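Side-chain contacts in catalase (Exiguobacterium oxidotolerans, PDB 2J2M), which breaks hydrogen peroxide down into water and molecular oxygen at a protoporphyrin IX heme iron: residues R429-E433 with E434-A438; N244-F247 with Q248-N252. All coordinates share one frame; numbering follows the deposited sequence.

How the interactions relate
Both interactions are local, each between side chains a few residues apart on continuous chain, but they serve different places in the fold. Interaction 1 is a surface contact where helix 422-430 gives way to helix 433-447, and its chemistry is that of a helix start: a hydroxyl and a carboxylate take up backbone N-H groups. Interaction 2 lies in the body of helix 241-251, partly buried, with one side of the helix on strand 59-68 and another against a second subunit. There the backbone bonds are routine, a water bridges two amides, and a phenylalanine ring packs beside its neighbours. The centres are about 32 Å apart and the two do not touch.

Interaction 1: R429-E433 with E434-A438; sequences RRMTE and EEQMA
A capping box opens helix 433-447, with Thr432 at the N-cap and Glu435 three residues on, each side chain meeting the backbone N of the other. Glu435 OE1 accepts from Thr432 N at 3.1 Å, and the donor comes in from above the carboxylate plane, 39° out of it. In return Thr432 OG1 takes the N-H of Glu435; at 3.3 Å from that N the bond is weak, though nearly straight. The threonine can do this because OG1 sits between its own backbone N and carbonyl carbon (chi1 67°), which turns the hydroxyl to the first turn. The Glu435 chain crosses beside it, extended beyond CG, and CG lies 3.4 Å from Thr432 OG1. One N-H of the opening turn and the N-H of the cap residue thus each gain a side-chain acceptor, and the start of the helix, where the dipole is positive, would probably favour the charged form of Glu435.

Behind the box the chain arrives from helix 422-430 through Met431. Its CB and CG rest against Glu435 OE1, while the extended chain carries Met431 SD loosely past Glu435 CB, at 4.2 Å. Gln436 CG lies 3.7 Å from Met431 CB, and Gln436 NE2 reaches back to donate to Tyr428 O, tying the new helix to the last turn of the old one. Arg429 passes this NE2 with its CA and carries its guanidinium to Asp467. Glu434, bent at chi2, sets OE1 3.5 Å from Thr432 CB, its carboxylate also beside Thr432 OG1. The first regular helix bonds follow: Gln436 N to Thr432 O at 3.0 Å, then Met437 N to Glu433 O at 2.9 Å.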
ATOM      1  N   ARG A 429     -31.364 -11.752  36.840  1.00 16.43           N
ATOM      2  CA  ARG A 429     -32.301 -12.603  37.579  1.00 17.23           C
ATOM      3  C   ARG A 429     -32.610 -13.934  36.885  1.00 17.82           C
ATOM      4  O   ARG A 429     -32.990 -14.896  37.543  1.00 17.12           O
ATOM      5  CB  ARG A 429     -33.583 -11.835  37.955  1.00 17.15           C
ATOM      6  CG  ARG A 429     -33.346 -10.819  39.082  1.00 17.13           C
ATOM      7  CD  ARG A 429     -34.562  -9.967  39.402  1.00 16.19           C
ATOM      8  NE  ARG A 429     -35.050  -9.198  38.254  1.00 14.96           N
ATOM      9  CZ  ARG A 429     -34.684  -7.949  37.962  1.00 14.21           C
ATOM     10  NH1 ARG A 429     -35.208  -7.348  36.901  1.00 11.75           N
ATOM     11  NH2 ARG A 429     -33.782  -7.306  38.713  1.00 12.10           N
ATOM     12  N   ARG A 430     -32.407 -13.992  35.565  1.00 18.45           N
ATOM     13  CA  ARG A 430     -32.508 -15.251  34.822  1.00 18.88           C
ATOM     14  C   ARG A 430     -31.346 -16.242  35.061  1.00 19.23           C
ATOM     15  O   ARG A 430     -31.435 -17.405  34.670  1.00 18.88           O
ATOM     16  CB  ARG A 430     -32.681 -14.961  33.328  1.00 19.02           C
ATOM     17  CG  ARG A 430     -34.121 -14.648  32.954  1.00 19.76           C
ATOM     18  CD  ARG A 430     -34.172 -13.778  31.725  1.00 22.89           C
ATOM     19  NE  ARG A 430     -35.541 -13.584  31.231  1.00 24.41           N
ATOM     20  CZ  ARG A 430     -36.194 -14.434  30.435  1.00 22.24           C
ATOM     21  NH1 ARG A 430     -35.618 -15.563  30.028  1.00 19.14           N
ATOM     22  NH2 ARG A 430     -37.426 -14.141  30.042  1.00 20.57           N
ATOM     23  N   MET A 431     -30.279 -15.780  35.714  1.00 19.88           N
ATOM     24  CA  MET A 431     -29.067 -16.593  35.961  1.00 20.73           C
ATOM     25  C   MET A 431     -29.248 -17.561  37.133  1.00 21.50           C
ATOM     26  O   MET A 431     -29.961 -17.248  38.087  1.00 21.13           O
ATOM     27  CB  MET A 431     -27.854 -15.693  36.284  1.00 20.13           C
ATOM     28  CG  MET A 431     -27.318 -14.836  35.147  1.00 20.42           C
ATOM     29  SD  MET A 431     -25.917 -13.780  35.643  1.00 20.60           S
ATOM     30  CE  MET A 431     -25.919 -12.612  34.283  1.00 18.74           C
ATOM     31  N   THR A 432     -28.572 -18.713  37.073  1.00 22.41           N
ATOM     32  CA  THR A 432     -28.470 -19.591  38.230  1.00 23.76           C
ATOM     33  C   THR A 432     -27.586 -18.920  39.293  1.00 24.86           C
ATOM     34  O   THR A 432     -26.885 -17.947  39.002  1.00 24.87           O
ATOM     35  CB  THR A 432     -27.841 -20.950  37.871  1.00 23.98           C
ATOM     36  OG1 THR A 432     -26.462 -20.759  37.513  1.00 24.88           O
ATOM     37  CG2 THR A 432     -28.589 -21.616  36.724  1.00 23.75           C
ATOM     38  N   GLU A 433     -27.614 -19.453  40.513  1.00 26.00           N
ATOM     39  CA  GLU A 433     -26.803 -18.935  41.612  1.00 27.61           C
ATOM     40  C   GLU A 433     -25.300 -18.993  41.308  1.00 26.77           C
ATOM     41  O   GLU A 433     -24.562 -18.056  41.617  1.00 26.82           O
ATOM     42  CB  GLU A 433     -27.129 -19.676  42.918  1.00 27.67           C
ATOM     43  CG  GLU A 433     -26.769 -18.877  44.189  1.00 30.58           C
ATOM     44  CD  GLU A 433     -27.505 -19.352  45.445  1.00 31.42           C
ATOM     45  OE1 GLU A 433     -28.460 -20.161  45.332  1.00 36.10           O
ATOM     46  OE2 GLU A 433     -27.125 -18.910  46.558  1.00 35.70           O
ATOM     47  N   GLU A 434     -24.866 -20.091  40.696  1.00 26.63           N
ATOM     48  CA  GLU A 434     -23.481 -20.264  40.267  1.00 26.51           C
ATOM     49  C   GLU A 434     -23.057 -19.137  39.313  1.00 25.42           C
ATOM     50  O   GLU A 434     -21.997 -18.539  39.494  1.00 25.35           O
ATOM     51  CB  GLU A 434     -23.277 -21.634  39.609  1.00 27.09           C
ATOM     52  CG  GLU A 434     -23.956 -22.793  40.360  1.00 30.76           C
ATOM     53  CD  GLU A 434     -25.331 -23.179  39.772  1.00 34.13           C
ATOM     54  OE1 GLU A 434     -26.376 -22.839  40.392  1.00 33.60           O
ATOM     55  OE2 GLU A 434     -25.352 -23.826  38.694  1.00 34.62           O
ATOM     56  N   GLU A 435     -23.892 -18.847  38.315  1.00 24.11           N
ATOM     57  CA  GLU A 435     -23.642 -17.745  37.382  1.00 23.17           C
ATOM     58  C   GLU A 435     -23.580 -16.380  38.092  1.00 22.25           C
ATOM     59  O   GLU A 435     -22.675 -15.574  37.824  1.00 21.99           O
ATOM     60  CB  GLU A 435     -24.690 -17.730  36.261  1.00 22.73           C
ATOM     61  CG  GLU A 435     -24.602 -18.929  35.318  1.00 23.64           C
ATOM     62  CD  GLU A 435     -25.760 -19.014  34.320  1.00 24.09           C
ATOM     63  OE1 GLU A 435     -26.850 -18.456  34.562  1.00 25.26           O
ATOM     64  OE2 GLU A 435     -25.581 -19.661  33.278  1.00 26.21           O
ATOM     65  N   GLN A 436     -24.520 -16.135  39.006  1.00 21.14           N
ATOM     66  CA  GLN A 436     -24.565 -14.874  39.742  1.00 20.90           C
ATOM     67  C   GLN A 436     -23.350 -14.680  40.640  1.00 20.51           C
ATOM     68  O   GLN A 436     -22.897 -13.552  40.834  1.00 20.48           O
ATOM     69  CB  GLN A 436     -25.833 -14.771  40.576  1.00 20.45           C
ATOM     70  CG  GLN A 436     -27.088 -14.622  39.766  1.00 20.63           C
ATOM     71  CD  GLN A 436     -28.315 -14.398  40.634  1.00 20.39           C
ATOM     72  OE1 GLN A 436     -28.338 -14.763  41.813  1.00 19.93           O
ATOM     73  NE2 GLN A 436     -29.338 -13.797  40.054  1.00 18.77           N
ATOM     74  N   MET A 437     -22.831 -15.779  41.185  1.00 20.17           N
ATOM     75  CA  MET A 437     -21.646 -15.722  42.035  1.00 20.42           C
ATOM     76  C   MET A 437     -20.359 -15.553  41.206  1.00 19.10           C
ATOM     77  O   MET A 437     -19.469 -14.795  41.598  1.00 18.78           O
ATOM     78  CB  MET A 437     -21.578 -16.930  42.986  1.00 21.47           C
ATOM     79  CG  MET A 437     -20.459 -16.855  44.053  1.00 26.46           C
ATOM     80  SD  MET A 437     -20.371 -15.282  44.997  1.00 37.04           S
ATOM     81  CE  MET A 437     -21.219 -15.737  46.527  1.00 34.34           C
ATOM     82  N   ALA A 438     -20.283 -16.235  40.060  1.00 17.47           N
ATOM     83  CA  ALA A 438     -19.190 -16.033  39.098  1.00 16.39           C
ATOM     84  C   ALA A 438     -19.145 -14.584  38.632  1.00 15.39           C
ATOM     85  O   ALA A 438     -18.070 -13.983  38.574  1.00 15.20           O
ATOM     86  CB  ALA A 438     -19.322 -16.976  37.894  1.00 15.67           C
TER

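Interaction 2: N244-F247 with Q248-N252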
ATOM      1  N   ASN A 244      -5.581 -24.869  18.975  1.00 11.58           N
ATOM      2  CA  ASN A 244      -5.081 -26.217  19.177  1.00 12.12           C
ATOM      3  C   ASN A 244      -6.189 -27.278  19.301  1.00 12.47           C
ATOM      4  O   ASN A 244      -6.190 -28.254  18.549  1.00 12.44           O
ATOM      5  CB  ASN A 244      -4.218 -26.242  20.441  1.00 11.81           C
ATOM      6  CG  ASN A 244      -3.217 -27.382  20.449  1.00 12.80           C
ATOM      7  OD1 ASN A 244      -3.089 -28.131  19.467  1.00  9.92           O
ATOM      8  ND2 ASN A 244      -2.467 -27.504  21.559  1.00 11.52           N
ATOM      9  N   ASP A 245      -7.121 -27.059  20.238  1.00 12.72           N
ATOM     10  CA  ASP A 245      -8.210 -27.994  20.528  1.00 13.73           C
ATOM     11  C   ASP A 245      -9.160 -28.167  19.335  1.00 13.87           C
ATOM     12  O   ASP A 245      -9.559 -29.286  19.022  1.00 13.88           O
ATOM     13  CB  ASP A 245      -8.995 -27.555  21.792  1.00 14.00           C
ATOM     14  CG  ASP A 245     -10.304 -28.330  21.978  1.00 14.25           C
ATOM     15  OD1 ASP A 245     -10.267 -29.488  22.417  1.00 14.56           O
ATOM     16  OD2 ASP A 245     -11.387 -27.785  21.684  1.00 17.28           O
ATOM     17  N   THR A 246      -9.508 -27.058  18.672  1.00 13.80           N
ATOM     18  CA  THR A 246     -10.405 -27.107  17.503  1.00 13.58           C
ATOM     19  C   THR A 246      -9.717 -27.728  16.287  1.00 13.88           C
ATOM     20  O   THR A 246     -10.356 -28.466  15.503  1.00 13.63           O
ATOM     21  CB  THR A 246     -10.995 -25.709  17.110  1.00 13.07           C
ATOM     22  OG1 THR A 246     -11.402 -25.000  18.280  1.00 12.47           O
ATOM     23  CG2 THR A 246     -12.207 -25.873  16.218  1.00 12.39           C
ATOM     24  N   PHE A 247      -8.431 -27.416  16.110  1.00 13.32           N
ATOM     25  CA  PHE A 247      -7.666 -28.081  15.059  1.00 13.81           C
ATOM     26  C   PHE A 247      -7.560 -29.604  15.255  1.00 14.39           C
ATOM     27  O   PHE A 247      -7.767 -30.356  14.300  1.00 15.04           O
ATOM     28  CB  PHE A 247      -6.274 -27.484  14.879  1.00 12.95           C
ATOM     29  CG  PHE A 247      -5.573 -27.981  13.649  1.00 12.17           C
ATOM     30  CD1 PHE A 247      -4.933 -29.227  13.641  1.00 11.16           C
ATOM     31  CD2 PHE A 247      -5.555 -27.218  12.495  1.00  9.15           C
ATOM     32  CE1 PHE A 247      -4.304 -29.697  12.500  1.00  9.52           C
ATOM     33  CE2 PHE A 247      -4.910 -27.681  11.358  1.00  9.45           C
ATOM     34  CZ  PHE A 247      -4.287 -28.924  11.359  1.00  9.32           C
ATOM     35  N   GLN A 248      -7.241 -30.047  16.469  1.00 14.82           N
ATOM     36  CA  GLN A 248      -7.109 -31.478  16.769  1.00 16.01           C
ATOM     37  C   GLN A 248      -8.429 -32.257  16.607  1.00 15.87           C
ATOM     38  O   GLN A 248      -8.446 -33.335  16.018  1.00 16.04           O
ATOM     39  CB  GLN A 248      -6.525 -31.692  18.181  1.00 16.54           C
ATOM     40  CG  GLN A 248      -5.030 -31.335  18.324  1.00 19.03           C
ATOM     41  CD  GLN A 248      -4.185 -31.883  17.171  1.00 23.26           C
ATOM     42  OE1 GLN A 248      -3.533 -31.112  16.436  1.00 25.00           O
ATOM     43  NE2 GLN A 248      -4.209 -33.207  16.990  1.00 21.33           N
ATOM     44  N   ALA A 249      -9.521 -31.702  17.130  1.00 15.82           N
ATOM     45  CA  ALA A 249     -10.854 -32.282  16.982  1.00 16.06           C
ATOM     46  C   ALA A 249     -11.231 -32.551  15.530  1.00 16.52           C
ATOM     47  O   ALA A 249     -11.798 -33.588  15.227  1.00 16.34           O
ATOM     48  CB  ALA A 249     -11.901 -31.393  17.642  1.00 16.02           C
ATOM     49  N   ILE A 250     -10.938 -31.617  14.632  1.00 17.34           N
ATOM     50  CA  ILE A 250     -11.254 -31.825  13.208  1.00 18.49           C
ATOM     51  C   ILE A 250     -10.318 -32.873  12.589  1.00 19.39           C
ATOM     52  O   ILE A 250     -10.750 -33.721  11.796  1.00 19.41           O
ATOM     53  CB  ILE A 250     -11.209 -30.506  12.391  1.00 18.20           C
ATOM     54  CG1 ILE A 250     -12.348 -29.572  12.821  1.00 17.56           C
ATOM     55  CG2 ILE A 250     -11.332 -30.794  10.904  1.00 18.65           C
ATOM     56  CD1 ILE A 250     -12.151 -28.110  12.451  1.00 13.23           C
ATOM     57  N   GLU A 251      -9.044 -32.811  12.978  1.00 20.12           N
ATOM     58  CA  GLU A 251      -8.024 -33.710  12.459  1.00 21.04           C
ATOM     59  C   GLU A 251      -8.275 -35.143  12.926  1.00 20.95           C
ATOM     60  O   GLU A 251      -7.965 -36.091  12.204  1.00 20.97           O
ATOM     61  CB  GLU A 251      -6.615 -33.225  12.874  1.00 21.42           C
ATOM     62  CG  GLU A 251      -5.518 -33.483  11.829  1.00 23.00           C
ATOM     63  CD  GLU A 251      -5.918 -33.097  10.385  1.00 25.01           C
ATOM     64  OE1 GLU A 251      -5.522 -33.844   9.454  1.00 27.25           O
ATOM     65  OE2 GLU A 251      -6.617 -32.067  10.172  1.00 21.87           O
ATOM     66  N   ASN A 252      -8.829 -35.278  14.133  1.00 20.98           N
ATOM     67  CA  ASN A 252      -9.179 -36.576  14.729  1.00 21.24           C
ATOM     68  C   ASN A 252     -10.552 -37.122  14.286  1.00 21.18           C
ATOM     69  O   ASN A 252     -10.930 -38.242  14.649  1.00 20.85           O
ATOM     70  CB  ASN A 252      -9.173 -36.472  16.262  1.00 21.36           C
ATOM     71  CG  ASN A 252      -7.780 -36.262  16.846  1.00 22.06           C
ATOM     72  OD1 ASN A 252      -6.753 -36.523  16.197  1.00 22.98           O
ATOM     73  ND2 ASN A 252      -7.742 -35.800  18.088  1.00 20.71           N
TER
HETATM   74  O   HOH W   1      -2.882 -28.257  16.838  1.00  5.65           O
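Asn244 holds its CG anti to the backbone N (chi1 -157°), and Gln248, one turn later in helix 241-251, bends at chi2 (-45°); together these torsions bring the two amide oxygens round a shared water. The water donates to both, lying 2.6 Å from Asn244 OD1 and 3.0 Å from Gln248 OE1. The amide planes stand 76° apart, and the side chains themselves meet through Gln248 CG, 3.9 Å from Asn244 OD1. The Asn244 amide is held at its other end too, where ND2 donates to Asp238.

The same Gln248 OE1 approaches Phe247 at the ring edge, near the ring plane, 3.7 Å from Phe247 CD1. Farther round the ring Glu251 lies alongside and points the same way, its carboxylate nearly parallel to the ring: Glu251 CG is 4.0 Å from Phe247 CE1, set obliquely to the ring, and Glu251 OE2 is close to Phe247 CE1 and CZ. Asn302 ND2 donates both to this carboxylate oxygen and to Phe247 O, so one amide from strand 292-302 grips side chain and backbone together. Phe60 packs on Phe247 from strand 59-68, and Thr155 of the second subunit touches it as well.

Under the side chains run the ordinary helix bonds, among them Gln248 N to Asn244 O at 2.9 Å and Glu251 N to Phe247 O at 3.1 Å. The water gives one O-H to each of two carbonyl oxygens, Asn244 OD1 and Gln248 OE1, while Gln248 OE1 beside Phe247 CD1 probably gains a little from the slightly positive C-H edge.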